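Local atomic coordinates of KLLA0E08119p (Kluyveromyces lactis, PDB entry 3VA7), a protein that probably catalyses the ATP-dependent, biotin-mediated carboxylation of urea to urea-1-carboxylate, this chain being the carboxylase part of a longer urea-degrading enzyme. Residues K29-V34 with W340-A345; G82-E87 with S406-P411; N233-E238 with D256-R261; P390-V395 with L430-N435. All coordinates share one frame; numbering follows the deposited sequence.

Interaction 1: K29-V34 with W340-A345; sequences KPFETV and WMLRIA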
loop_
_atom_site.group_PDB
_atom_site.type_symbol
_atom_site.label_atom_id
_atom_site.label_comp_id
_atom_site.label_asym_id
_atom_site.label_seq_id
_atom_site.Cartn_x
_atom_site.Cartn_y
_atom_site.Cartn_z
ATOM N N LYS A 29 -19.572 -34.731 26.006
ATOM C CA LYS A 29 -18.783 -33.508 25.901
ATOM C C LYS A 29 -17.658 -33.518 26.962
ATOM O O LYS A 29 -17.928 -33.357 28.169
ATOM C CB LYS A 29 -19.660 -32.276 26.034
ATOM C CG LYS A 29 -18.986 -30.980 25.580
ATOM C CD LYS A 29 -20.003 -29.942 25.192
ATOM C CE LYS A 29 -20.985 -30.536 24.208
ATOM N NZ LYS A 29 -22.191 -29.690 24.109
ATOM N N PRO A 30 -16.395 -33.739 26.524
ATOM C CA PRO A 30 -15.269 -33.883 27.458
ATOM C C PRO A 30 -15.106 -32.740 28.447
ATOM O O PRO A 30 -14.782 -32.976 29.605
ATOM C CB PRO A 30 -14.043 -33.964 26.525
ATOM C CG PRO A 30 -14.546 -33.623 25.177
ATOM C CD PRO A 30 -15.969 -34.015 25.142
ATOM N N PHE A 31 -15.302 -31.516 27.967
ATOM C CA PHE A 31 -15.056 -30.281 28.705
ATOM C C PHE A 31 -16.013 -29.213 28.163
ATOM O O PHE A 31 -16.454 -29.285 27.021
ATOM C CB PHE A 31 -13.628 -29.769 28.512
ATOM C CG PHE A 31 -12.545 -30.710 28.952
ATOM C CD1 PHE A 31 -12.223 -30.850 30.305
ATOM C CD2 PHE A 31 -11.790 -31.407 28.005
ATOM C CE1 PHE A 31 -11.203 -31.700 30.703
ATOM C CE2 PHE A 31 -10.763 -32.242 28.400
ATOM C CZ PHE A 31 -10.470 -32.390 29.767
ATOM N N GLU A 32 -16.308 -28.225 28.998
ATOM C CA GLU A 32 -17.324 -27.253 28.714
ATOM C C GLU A 32 -16.635 -26.029 28.095
ATOM O O GLU A 32 -17.008 -25.562 27.024
ATOM C CB GLU A 32 -18.059 -26.923 30.024
ATOM C CG GLU A 32 -19.591 -26.822 29.947
ATOM C CD GLU A 32 -20.243 -28.002 29.206
ATOM O OE1 GLU A 32 -19.954 -29.162 29.595
ATOM O OE2 GLU A 32 -21.048 -27.764 28.243
ATOM N N THR A 33 -15.602 -25.532 28.767
ATOM C CA THR A 33 -14.787 -24.481 28.214
ATOM C C THR A 33 -13.315 -24.961 28.285
ATOM O O THR A 33 -12.935 -25.613 29.258
ATOM C CB THR A 33 -15.057 -23.092 28.921
ATOM O OG1 THR A 33 -14.604 -23.130 30.258
ATOM C CG2 THR A 33 -16.520 -22.795 29.036
ATOM N N VAL A 34 -12.519 -24.679 27.249
ATOM C CA VAL A 34 -11.120 -25.120 27.128
ATOM C C VAL A 34 -10.248 -23.913 26.732
ATOM O O VAL A 34 -10.586 -23.215 25.812
ATOM C CB VAL A 34 -10.955 -26.247 26.020
ATOM C CG1 VAL A 34 -9.500 -26.439 25.645
ATOM C CG2 VAL A 34 -11.521 -27.576 26.438
ATOM N N TRP A 340 -9.571 -36.477 19.654
ATOM C CA TRP A 340 -9.007 -37.564 20.418
ATOM C C TRP A 340 -8.275 -37.088 21.665
ATOM O O TRP A 340 -8.585 -37.520 22.752
ATOM C CB TRP A 340 -8.095 -38.374 19.538
ATOM C CG TRP A 340 -8.797 -39.424 18.796
ATOM C CD1 TRP A 340 -9.898 -39.279 17.958
ATOM C CD2 TRP A 340 -8.494 -40.825 18.819
ATOM N NE1 TRP A 340 -10.299 -40.520 17.472
ATOM C CE2 TRP A 340 -9.446 -41.479 17.965
ATOM C CE3 TRP A 340 -7.515 -41.602 19.476
ATOM C CZ2 TRP A 340 -9.424 -42.867 17.755
ATOM C CZ3 TRP A 340 -7.474 -42.959 19.256
ATOM C CH2 TRP A 340 -8.427 -43.588 18.414
ATOM N N MET A 341 -7.326 -36.190 21.522
ATOM C CA MET A 341 -6.635 -35.661 22.672
ATOM C C MET A 341 -7.659 -35.188 23.714
ATOM O O MET A 341 -7.576 -35.540 24.900
ATOM C CB MET A 341 -5.743 -34.491 22.273
ATOM C CG MET A 341 -4.510 -34.852 21.390
ATOM S SD MET A 341 -3.520 -33.401 20.956
ATOM C CE MET A 341 -3.062 -32.680 22.514
ATOM N N LEU A 342 -8.639 -34.412 23.291
ATOM C CA LEU A 342 -9.553 -33.859 24.261
ATOM C C LEU A 342 -10.285 -34.990 25.009
ATOM O O LEU A 342 -10.419 -34.946 26.239
ATOM C CB LEU A 342 -10.535 -32.887 23.590
ATOM C CG LEU A 342 -9.906 -31.562 23.146
ATOM C CD1 LEU A 342 -10.798 -30.794 22.120
ATOM C CD2 LEU A 342 -9.573 -30.679 24.319
ATOM N N ARG A 343 -10.734 -35.993 24.262
ATOM C CA ARG A 343 -11.567 -37.010 24.809
ATOM C C ARG A 343 -10.731 -37.845 25.756
ATOM O O ARG A 343 -11.218 -38.209 26.845
ATOM C CB ARG A 343 -12.160 -37.890 23.721
ATOM C CG ARG A 343 -13.268 -37.253 22.846
ATOM C CD ARG A 343 -13.993 -38.354 22.042
ATOM N NE ARG A 343 -14.142 -39.552 22.892
ATOM C CZ ARG A 343 -14.636 -40.749 22.525
ATOM N NH1 ARG A 343 -15.079 -40.979 21.274
ATOM N NH2 ARG A 343 -14.672 -41.736 23.433
ATOM N N ILE A 344 -9.472 -38.104 25.377
ATOM C CA ILE A 344 -8.594 -38.899 26.209
ATOM C C ILE A 344 -8.288 -38.173 27.505
ATOM O O ILE A 344 -8.245 -38.796 28.559
ATOM C CB ILE A 344 -7.247 -39.240 25.512
ATOM C CG1 ILE A 344 -7.472 -40.267 24.409
ATOM C CG2 ILE A 344 -6.183 -39.702 26.556
ATOM C CD1 ILE A 344 -6.313 -40.380 23.484
ATOM N N ALA A 345 -8.051 -36.870 27.399
ATOM C CA ALA A 345 -7.626 -36.053 28.529
ATOM C C ALA A 345 -8.712 -35.943 29.562
ATOM O O ALA A 345 -8.408 -35.526 30.700
ATOM C CB ALA A 345 -7.227 -34.671 28.098
#
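Phe-31 and Pro-30 pack against one flank of the helix at 340-345, meeting Leu-342 and Ala-345. The Phe-31 ring carries much of the contact. Its CE2 lies 3.5 Å from the backbone O of Leu-342, while the ring turns its edge to Ala-345 O, which lies 3.9 Å from CZ of Phe-31 and near the ring plane. The same side of the ring touches aliphatic groups, with CE2 4.3 Å from Ala-345 CB and CD2 4.4 Å from Leu-342 CD2. Pro-30 adds its CB, 3.8 Å from Leu-342 O, and Val-34 closes the other end through CG2, 4.2 Å from Leu-342 CD2. With chi1 at -60°, Phe-31 CG stands opposite its own carbonyl carbon, and this turn swings the ring out to the helix. An alanine in place of Phe-31 would probably open a gap beside Leu-342 and Ala-345 and leave Ala-345 O without its aromatic neighbour. Behind this first shell, helix 40-53 supports both partners: Leu-50 touches Val-34 and Leu-342, and Met-53 touches Pro-30 and Leu-342. Phe-31 also rests on Ala-106 of strand 106-108, beside strand 33-36 in the parallel sheet of the N-terminal biotin carboxylase region. At the border Arg-343 turns its guanidinium to a salt bridge with Asp-348. No hydrogen bond links the two segments, so helix 337-345 is held to the chain leading into the central strand 33-36 by apolar packing and by aromatic carbons lying close to main-chain oxygens.

Interaction 2: G82-E87 with S406-P411; sequences GRTAAE and SAEYDP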
loop_
_atom_site.group_PDB
_atom_site.type_symbol
_atom_site.label_atom_id
_atom_site.label_comp_id
_atom_site.label_asym_id
_atom_site.label_seq_id
_atom_site.Cartn_x
_atom_site.Cartn_y
_atom_site.Cartn_z
ATOM N N GLY A 82 2.155 -7.580 27.036
ATOM C CA GLY A 82 3.564 -7.607 26.669
ATOM C C GLY A 82 3.769 -8.060 25.255
ATOM O O GLY A 82 2.808 -8.310 24.527
ATOM N N ARG A 83 5.037 -8.176 24.877
ATOM C CA ARG A 83 5.414 -8.432 23.493
ATOM C C ARG A 83 6.127 -9.781 23.341
ATOM O O ARG A 83 5.768 -10.569 22.490
ATOM C CB ARG A 83 6.267 -7.253 22.949
ATOM C CG ARG A 83 6.146 -6.924 21.427
ATOM C CD ARG A 83 5.757 -5.413 21.128
ATOM N NE ARG A 83 4.315 -5.040 21.286
ATOM C CZ ARG A 83 3.506 -4.580 20.306
ATOM N NH1 ARG A 83 3.959 -4.438 19.061
ATOM N NH2 ARG A 83 2.228 -4.272 20.555
ATOM N N THR A 84 7.112 -10.076 24.173
ATOM C CA THR A 84 7.967 -11.216 23.885
ATOM C C THR A 84 7.324 -12.551 24.238
ATOM O O THR A 84 6.419 -12.625 25.072
ATOM C CB THR A 84 9.297 -11.127 24.645
ATOM O OG1 THR A 84 9.022 -11.049 26.054
ATOM C CG2 THR A 84 10.124 -9.903 24.181
ATOM N N ALA A 85 7.828 -13.613 23.616
ATOM C CA ALA A 85 7.476 -14.960 24.030
ATOM C C ALA A 85 7.561 -15.139 25.556
ATOM O O ALA A 85 6.686 -15.738 26.162
ATOM C CB ALA A 85 8.373 -15.993 23.304
ATOM N N ALA A 86 8.620 -14.623 26.177
ATOM C CA ALA A 86 8.822 -14.829 27.617
ATOM C C ALA A 86 7.838 -14.024 28.469
ATOM O O ALA A 86 7.359 -14.490 29.499
ATOM C CB ALA A 86 10.249 -14.528 27.985
ATOM N N GLU A 87 7.528 -12.820 27.995
ATOM C CA GLU A 87 6.614 -11.875 28.668
ATOM C C GLU A 87 5.165 -12.363 28.740
ATOM O O GLU A 87 4.394 -11.921 29.598
ATOM C CB GLU A 87 6.635 -10.565 27.888
ATOM C CG GLU A 87 6.917 -9.320 28.695
ATOM C CD GLU A 87 7.974 -8.449 28.017
ATOM O OE1 GLU A 87 7.907 -8.246 26.766
ATOM O OE2 GLU A 87 8.889 -7.989 28.750
ATOM N N SER A 406 4.446 -10.358 12.044
ATOM C CA SER A 406 5.631 -9.846 12.737
ATOM C C SER A 406 6.813 -10.834 12.777
ATOM O O SER A 406 6.693 -12.024 12.427
ATOM C CB SER A 406 5.292 -9.384 14.146
ATOM O OG SER A 406 5.736 -10.352 15.065
ATOM N N ALA A 407 7.968 -10.324 13.198
ATOM C CA ALA A 407 9.211 -11.126 13.212
ATOM C C ALA A 407 9.411 -11.774 14.593
ATOM O O ALA A 407 10.329 -12.589 14.800
ATOM C CB ALA A 407 10.427 -10.248 12.821
ATOM N N GLU A 408 8.514 -11.417 15.514
ATOM C CA GLU A 408 8.610 -11.833 16.899
ATOM C C GLU A 408 8.675 -13.364 17.103
ATOM O O GLU A 408 9.663 -13.904 17.615
ATOM C CB GLU A 408 7.484 -11.190 17.725
ATOM C CG GLU A 408 7.852 -10.948 19.210
ATOM C CD GLU A 408 9.125 -10.070 19.435
ATOM O OE1 GLU A 408 9.447 -9.200 18.567
ATOM O OE2 GLU A 408 9.789 -10.257 20.498
ATOM N N TYR A 409 7.651 -14.079 16.672
ATOM C CA TYR A 409 7.492 -15.418 17.223
ATOM C C TYR A 409 8.073 -16.554 16.408
ATOM O O TYR A 409 8.774 -17.424 16.952
ATOM C CB TYR A 409 6.025 -15.661 17.607
ATOM C CG TYR A 409 5.513 -14.565 18.528
ATOM C CD1 TYR A 409 5.862 -14.544 19.889
ATOM C CD2 TYR A 409 4.722 -13.512 18.014
ATOM C CE1 TYR A 409 5.411 -13.506 20.729
ATOM C CE2 TYR A 409 4.260 -12.474 18.827
ATOM C CZ TYR A 409 4.601 -12.473 20.179
ATOM O OH TYR A 409 4.136 -11.451 20.968
ATOM N N ASP A 410 7.800 -16.535 15.114
ATOM C CA ASP A 410 7.925 -17.722 14.276
ATOM C C ASP A 410 7.207 -17.323 13.032
ATOM O O ASP A 410 6.084 -16.869 13.097
ATOM C CB ASP A 410 7.202 -18.929 14.886
ATOM C CG ASP A 410 6.973 -20.051 13.877
ATOM O OD1 ASP A 410 7.888 -20.885 13.634
ATOM O OD2 ASP A 410 5.855 -20.104 13.325
ATOM N N PRO A 411 7.843 -17.514 11.879
ATOM C CA PRO A 411 7.264 -16.917 10.683
ATOM C C PRO A 411 6.256 -17.834 9.906
ATOM O O PRO A 411 6.011 -17.621 8.722
ATOM C CB PRO A 411 8.520 -16.562 9.859
ATOM C CG PRO A 411 9.615 -17.523 10.359
ATOM C CD PRO A 411 9.103 -18.233 11.600
#
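Tyr-409 reaches from 406-411 to the main chain of Arg-83, which directly precedes an ST motif at Thr-84. In that motif Thr-84 and Glu-87 each bond through the side chain to the other's backbone N: Glu-87 N donates to Thr-84 OG1 (3.0 Å), and Thr-84 N donates to Glu-87 OE1 (3.3 Å), meeting the oxygen on its anti side, 27° out of the carboxylate plane. Across the contact the Tyr-409 ring presents its edge, with CE1 3.8 Å from Ala-85 N and near the ring plane. Its hydroxyl donates to Arg-83 O, modelled at a length too short to take literally at this resolution, and also pairs with Ser-62 OG. One face of the ring carries Glu-408 CB, 3.6 Å above the plane and offset toward the rim. The Glu-408 chain bends at chi2 (57°), and its OE2 comes to 3.7 Å from Thr-84 CG2, the two side chains crossing obliquely. Replacing Thr-84 by an alanine would probably leave Glu-87 N without its hydroxyl acceptor and Glu-408 without its methyl neighbour. The contact lies at the surface and joins the loop after strand 76-79 to the loop between strands 404-405 and 412-420. Within the second loop an ST turn holds the chain beside Tyr-409: Ser-406 OG accepts from Glu-408 N at 3.0 Å, with an N-H...O angle of 154°.

Interaction 3: N233-E238 with D256-R261; sequences NARHVE and DCSLQR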
loop_
_atom_site.group_PDB
_atom_site.type_symbol
_atom_site.label_atom_id
_atom_site.label_comp_id
_atom_site.label_asym_id
_atom_site.label_seq_id
_atom_site.Cartn_x
_atom_site.Cartn_y
_atom_site.Cartn_z
ATOM N N ASN A 233 23.052 -42.230 4.570
ATOM C CA ASN A 233 22.180 -41.141 4.070
ATOM C C ASN A 233 20.738 -41.182 4.604
ATOM O O ASN A 233 19.825 -41.770 4.014
ATOM C CB ASN A 233 22.233 -41.016 2.539
ATOM C CG ASN A 233 23.198 -39.908 2.082
ATOM O OD1 ASN A 233 22.824 -39.000 1.307
ATOM N ND2 ASN A 233 24.439 -39.958 2.598
ATOM N N ALA A 234 20.574 -40.499 5.726
ATOM C CA ALA A 234 19.545 -40.801 6.718
ATOM C C ALA A 234 18.182 -40.160 6.464
ATOM O O ALA A 234 18.088 -38.959 6.207
ATOM C CB ALA A 234 20.078 -40.408 8.157
ATOM N N ARG A 235 17.134 -40.973 6.587
ATOM C CA ARG A 235 15.749 -40.490 6.575
ATOM C C ARG A 235 15.190 -40.232 7.989
ATOM O O ARG A 235 15.813 -40.593 8.995
ATOM C CB ARG A 235 14.869 -41.424 5.751
ATOM C CG ARG A 235 15.170 -41.280 4.274
ATOM C CD ARG A 235 14.492 -42.333 3.469
ATOM N NE ARG A 235 13.047 -42.322 3.674
ATOM C CZ ARG A 235 12.216 -43.263 3.217
ATOM N NH1 ARG A 235 12.683 -44.298 2.527
ATOM N NH2 ARG A 235 10.906 -43.184 3.449
ATOM N N HIS A 236 14.040 -39.560 8.062
ATOM C CA HIS A 236 13.384 -39.255 9.345
ATOM C C HIS A 236 11.956 -39.804 9.265
ATOM O O HIS A 236 11.090 -39.211 8.597
ATOM C CB HIS A 236 13.422 -37.752 9.561
ATOM C CG HIS A 236 12.728 -37.267 10.792
ATOM N ND1 HIS A 236 13.383 -36.526 11.760
ATOM C CD2 HIS A 236 11.425 -37.326 11.177
ATOM C CE1 HIS A 236 12.520 -36.184 12.706
ATOM N NE2 HIS A 236 11.325 -36.655 12.376
ATOM N N VAL A 237 11.720 -40.968 9.874
ATOM C CA VAL A 237 10.403 -41.564 9.812
ATOM C C VAL A 237 9.891 -41.520 11.222
ATOM O O VAL A 237 10.583 -41.951 12.142
ATOM C CB VAL A 237 10.420 -42.980 9.296
ATOM C CG1 VAL A 237 9.009 -43.492 9.172
ATOM C CG2 VAL A 237 11.115 -43.050 7.937
ATOM N N GLU A 238 8.711 -40.950 11.429
ATOM C CA GLU A 238 8.213 -40.848 12.771
ATOM C C GLU A 238 6.865 -41.533 12.844
ATOM O O GLU A 238 6.159 -41.680 11.820
ATOM C CB GLU A 238 8.167 -39.388 13.206
ATOM C CG GLU A 238 7.126 -38.533 12.442
ATOM C CD GLU A 238 7.317 -37.042 12.640
ATOM O OE1 GLU A 238 8.377 -36.590 13.157
ATOM O OE2 GLU A 238 6.384 -36.308 12.262
ATOM N N ASP A 256 7.095 -39.332 6.972
ATOM C CA ASP A 256 8.450 -39.021 6.612
ATOM C C ASP A 256 8.663 -37.493 6.646
ATOM O O ASP A 256 7.914 -36.731 6.051
ATOM C CB ASP A 256 8.674 -39.577 5.237
ATOM C CG ASP A 256 10.070 -39.457 4.796
ATOM O OD1 ASP A 256 10.615 -38.321 4.692
ATOM O OD2 ASP A 256 10.624 -40.532 4.534
ATOM N N CYS A 257 9.716 -37.062 7.334
ATOM C CA CYS A 257 9.985 -35.669 7.590
ATOM C C CYS A 257 11.423 -35.389 7.255
ATOM O O CYS A 257 12.075 -34.507 7.829
ATOM C CB CYS A 257 9.684 -35.342 9.053
ATOM S SG CYS A 257 7.919 -35.606 9.543
ATOM N N SER A 258 11.912 -36.131 6.276
ATOM C CA SER A 258 13.285 -35.982 5.784
ATOM C C SER A 258 13.617 -34.603 5.186
ATOM O O SER A 258 14.754 -34.155 5.316
ATOM C CB SER A 258 13.595 -37.093 4.785
ATOM O OG SER A 258 12.968 -38.317 5.163
ATOM N N LEU A 259 12.655 -33.917 4.547
ATOM C CA LEU A 259 12.996 -32.669 3.834
ATOM C C LEU A 259 13.154 -31.499 4.798
ATOM O O LEU A 259 12.239 -30.701 5.012
ATOM C CB LEU A 259 11.997 -32.378 2.688
ATOM C CG LEU A 259 11.990 -33.390 1.513
ATOM C CD1 LEU A 259 10.824 -33.200 0.571
ATOM C CD2 LEU A 259 13.309 -33.387 0.720
ATOM N N GLN A 260 14.329 -31.444 5.405
ATOM C CA GLN A 260 14.671 -30.478 6.443
ATOM C C GLN A 260 15.848 -29.602 5.973
ATOM O O GLN A 260 16.750 -30.076 5.296
ATOM C CB GLN A 260 15.113 -31.219 7.694
ATOM C CG GLN A 260 14.037 -32.021 8.415
ATOM C CD GLN A 260 14.586 -32.849 9.598
ATOM O OE1 GLN A 260 15.471 -32.394 10.357
ATOM N NE2 GLN A 260 14.064 -34.058 9.754
ATOM N N ARG A 261 15.847 -28.334 6.362
ATOM C CA ARG A 261 16.899 -27.422 6.022
ATOM C C ARG A 261 17.562 -26.997 7.317
ATOM O O ARG A 261 16.889 -26.448 8.203
ATOM C CB ARG A 261 16.329 -26.220 5.287
ATOM C CG ARG A 261 17.354 -25.198 4.900
ATOM C CD ARG A 261 16.723 -23.866 4.527
ATOM N NE ARG A 261 16.359 -23.056 5.695
ATOM C CZ ARG A 261 17.212 -22.386 6.476
ATOM N NH1 ARG A 261 16.746 -21.696 7.514
ATOM N NH2 ARG A 261 18.531 -22.400 6.253
#
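Arg-235 and Asp-256 form a buried salt bridge between the two antiparallel strands of a hairpin in the ATP-binding domain. Followed outward, Arg-235 first passes Ser-258, whose OG is 3.7 Å from CB and about as far from CG. The chain then bends at chi3 (57°), which brings the guanidinium side-on to Asp-256. Arg-235 NE donates to Asp-256 OD2 at 3.1 Å, and NH2 to the same oxygen at 2.9 Å. That oxygen lies in the guanidinium plane, and the two flat groups are nearly coplanar. At the tip, NH2 also reaches the backbone O of Pro-273, so the group is gripped from both strand and loop. The other oxygen of Asp-256, OD1, accepts from Ser-258 N in an Asx turn.

His-236 lies next along the strand, its CG opposite the backbone N (chi1 177°). Its CD2 packs on Cys-257 CB at 3.4 Å, and its NE2 donates in the ring plane to Glu-238 OE1 at 3.1 Å. On the main chain, Cys-257 N bonds to His-236 O (2.8 Å), and Val-237 with Asp-256 is a non-hydrogen-bonded pair. Gln-260 NE2 donates to Cys-257 O at 2.8 Å.

Strand 235-244 runs between its hairpin partner 249-261 and strand 299-307, with Arg-235 resting on Tyr-306 and His-236 on Glu-303. Strand 264-270 continues the sheet beyond 249-261, where Lys-265 touches Cys-257 and Gln-260, while helix 456-460 packs on Leu-259.

Interaction 4: P390-V395 with L430-N435; sequences PSWARV and LNQALN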
loop_
_atom_site.group_PDB
_atom_site.type_symbol
_atom_site.label_atom_id
_atom_site.label_comp_id
_atom_site.label_asym_id
_atom_site.label_seq_id
_atom_site.Cartn_x
_atom_site.Cartn_y
_atom_site.Cartn_z
ATOM N N PRO A 390 -5.828 -22.292 -2.457
ATOM C CA PRO A 390 -6.735 -23.241 -3.080
ATOM C C PRO A 390 -7.757 -23.671 -2.045
ATOM O O PRO A 390 -7.375 -24.179 -0.975
ATOM C CB PRO A 390 -5.812 -24.424 -3.436
ATOM C CG PRO A 390 -4.623 -24.279 -2.529
ATOM C CD PRO A 390 -4.433 -22.782 -2.439
ATOM N N SER A 391 -9.037 -23.486 -2.345
ATOM C CA SER A 391 -10.086 -23.842 -1.391
ATOM C C SER A 391 -10.321 -25.346 -1.281
ATOM O O SER A 391 -11.079 -25.771 -0.391
ATOM C CB SER A 391 -11.399 -23.237 -1.839
ATOM O OG SER A 391 -11.747 -23.835 -3.095
ATOM N N TRP A 392 -9.726 -26.131 -2.201
ATOM C CA TRP A 392 -9.981 -27.598 -2.301
ATOM C C TRP A 392 -8.943 -28.376 -1.514
ATOM O O TRP A 392 -9.168 -29.549 -1.197
ATOM C CB TRP A 392 -9.994 -28.138 -3.767
ATOM C CG TRP A 392 -8.820 -27.639 -4.574
ATOM C CD1 TRP A 392 -8.797 -26.520 -5.358
ATOM C CD2 TRP A 392 -7.468 -28.157 -4.588
ATOM N NE1 TRP A 392 -7.549 -26.333 -5.882
ATOM C CE2 TRP A 392 -6.711 -27.320 -5.446
ATOM C CE3 TRP A 392 -6.834 -29.242 -3.972
ATOM C CZ2 TRP A 392 -5.370 -27.541 -5.721
ATOM C CZ3 TRP A 392 -5.485 -29.468 -4.254
ATOM C CH2 TRP A 392 -4.769 -28.626 -5.116
ATOM N N ALA A 393 -7.804 -27.749 -1.243
ATOM C CA ALA A 393 -6.843 -28.319 -0.284
ATOM C C ALA A 393 -7.303 -27.988 1.160
ATOM O O ALA A 393 -8.211 -27.203 1.384
ATOM C CB ALA A 393 -5.386 -27.804 -0.567
ATOM N N ARG A 394 -6.683 -28.620 2.135
ATOM C CA ARG A 394 -6.841 -28.206 3.521
ATOM C C ARG A 394 -5.699 -27.238 3.763
ATOM O O ARG A 394 -4.536 -27.544 3.463
ATOM C CB ARG A 394 -6.765 -29.414 4.509
ATOM C CG ARG A 394 -6.531 -28.965 5.965
ATOM C CD ARG A 394 -6.721 -30.036 6.940
ATOM N NE ARG A 394 -6.132 -29.679 8.215
ATOM C CZ ARG A 394 -6.160 -30.473 9.283
ATOM N NH1 ARG A 394 -6.754 -31.670 9.215
ATOM N NH2 ARG A 394 -5.609 -30.079 10.417
ATOM N N VAL A 395 -6.026 -26.048 4.263
ATOM C CA VAL A 395 -4.947 -25.107 4.639
ATOM C C VAL A 395 -5.124 -24.660 6.053
ATOM O O VAL A 395 -6.160 -24.162 6.425
ATOM C CB VAL A 395 -4.572 -23.996 3.533
ATOM C CG1 VAL A 395 -5.409 -24.147 2.239
ATOM C CG2 VAL A 395 -4.521 -22.557 4.070
ATOM N N LEU A 430 0.006 -31.261 -4.974
ATOM C CA LEU A 430 0.675 -30.351 -4.105
ATOM C C LEU A 430 1.235 -29.228 -4.961
ATOM O O LEU A 430 1.170 -28.027 -4.568
ATOM C CB LEU A 430 1.773 -31.052 -3.292
ATOM C CG LEU A 430 2.744 -30.091 -2.633
ATOM C CD1 LEU A 430 2.034 -29.438 -1.461
ATOM C CD2 LEU A 430 4.038 -30.772 -2.226
ATOM N N ASN A 431 1.768 -29.614 -6.126
ATOM C CA ASN A 431 2.259 -28.633 -7.091
ATOM C C ASN A 431 1.089 -27.718 -7.477
ATOM O O ASN A 431 1.240 -26.495 -7.387
ATOM C CB ASN A 431 2.995 -29.255 -8.293
ATOM C CG ASN A 431 4.401 -29.811 -7.929
ATOM O OD1 ASN A 431 5.383 -29.072 -7.823
ATOM N ND2 ASN A 431 4.496 -31.124 -7.793
ATOM N N GLN A 432 -0.084 -28.266 -7.808
ATOM C CA GLN A 432 -1.181 -27.381 -8.169
ATOM C C GLN A 432 -1.479 -26.436 -6.989
ATOM O O GLN A 432 -1.526 -25.209 -7.179
ATOM C CB GLN A 432 -2.444 -28.078 -8.709
ATOM C CG GLN A 432 -3.495 -27.052 -9.274
ATOM C CD GLN A 432 -4.961 -27.605 -9.600
ATOM O OE1 GLN A 432 -5.109 -28.682 -10.149
ATOM N NE2 GLN A 432 -6.018 -26.806 -9.301
ATOM N N ALA A 433 -1.631 -26.977 -5.779
ATOM C CA ALA A 433 -1.909 -26.137 -4.588
ATOM C C ALA A 433 -0.903 -24.977 -4.420
ATOM O O ALA A 433 -1.286 -23.833 -4.222
ATOM C CB ALA A 433 -1.990 -27.000 -3.294
ATOM N N LEU A 434 0.371 -25.296 -4.505
ATOM C CA LEU A 434 1.403 -24.290 -4.406
ATOM C C LEU A 434 1.284 -23.191 -5.467
ATOM O O LEU A 434 1.522 -22.009 -5.160
ATOM C CB LEU A 434 2.796 -24.945 -4.453
ATOM C CG LEU A 434 3.021 -25.809 -3.203
ATOM C CD1 LEU A 434 4.377 -26.381 -3.158
ATOM C CD2 LEU A 434 2.712 -25.044 -1.940
ATOM N N ASN A 435 0.886 -23.596 -6.685
ATOM C CA ASN A 435 0.702 -22.727 -7.848
ATOM C C ASN A 435 -0.465 -21.775 -7.633
ATOM O O ASN A 435 -0.533 -20.688 -8.201
ATOM C CB ASN A 435 0.417 -23.573 -9.101
ATOM C CG ASN A 435 1.716 -24.035 -9.855
ATOM O OD1 ASN A 435 2.832 -24.100 -9.308
ATOM N ND2 ASN A 435 1.532 -24.359 -11.134
#
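Trp-392 and Pro-390 close on the methyl of Ala-433, and this apolar packing carries most of the contact. The Ala-433 CB is met by Trp-392 CH2 at 3.7 Å and by Pro-390 CG at 3.9 Å, with Ala-393 CB more distant at 4.4 Å. Trp-392 comes in with CG set between its backbone N and carbonyl carbon (chi1 47°), a turn that carries the far end of the indole to the helix. There CH2 lies 3.6 Å from Ala-433 N, near the ring plane, so the edge of the indole meets the main chain. Pro-390 CD adds a van der Waals contact to Ala-433 O at 3.8 Å. Within the loop Pro-390 CB covers one face of the indole, 3.5 Å above its plane and offset toward the rim.

Gln-432 and Glu-436 supply the polar part. The Gln-432 chain is extended beyond CG and its amide plane is turned 64° from the indole, with Gln-432 NE2 3.7 Å from Trp-392 CZ2. Glu-436 serves both of them: OE1 takes Trp-392 NE1 and OE2 takes Gln-432 NE2, so one carboxylate bridges loop and helix.

The loop before strand 394-397 is thus packed on helix 423-435 in the biotin carboxylase C-terminal domain, with Ile-416 and Val-418 of strand 412-420 also touching Ala-433. No hydrogen bond runs directly between the two segments. Shape fit round a small methyl does the joining, and the shared carboxylate probably fixes the rotation of the indole.

In the fold
All four contacts lie in the biotin carboxylation region of the chain, whereas the biotin and urea pockets seen in this structure are lined by residues much later in the sequence. Interactions 1 and 2 tie the parallel sheet of strands 33-36 and 76-79 to later parts of the region, and along the chain their segments alternate. Interaction 3, the hairpin at 233-261, falls within the sequence spanned by both. Interaction 4 follows interaction 1 in the chain and reaches the same branched antiparallel sheet as interaction 3, their centres 23 Å apart. The other centres are 28 to 32 Å apart and no two contacts touch, so they join separate places within the biotin carboxylase region.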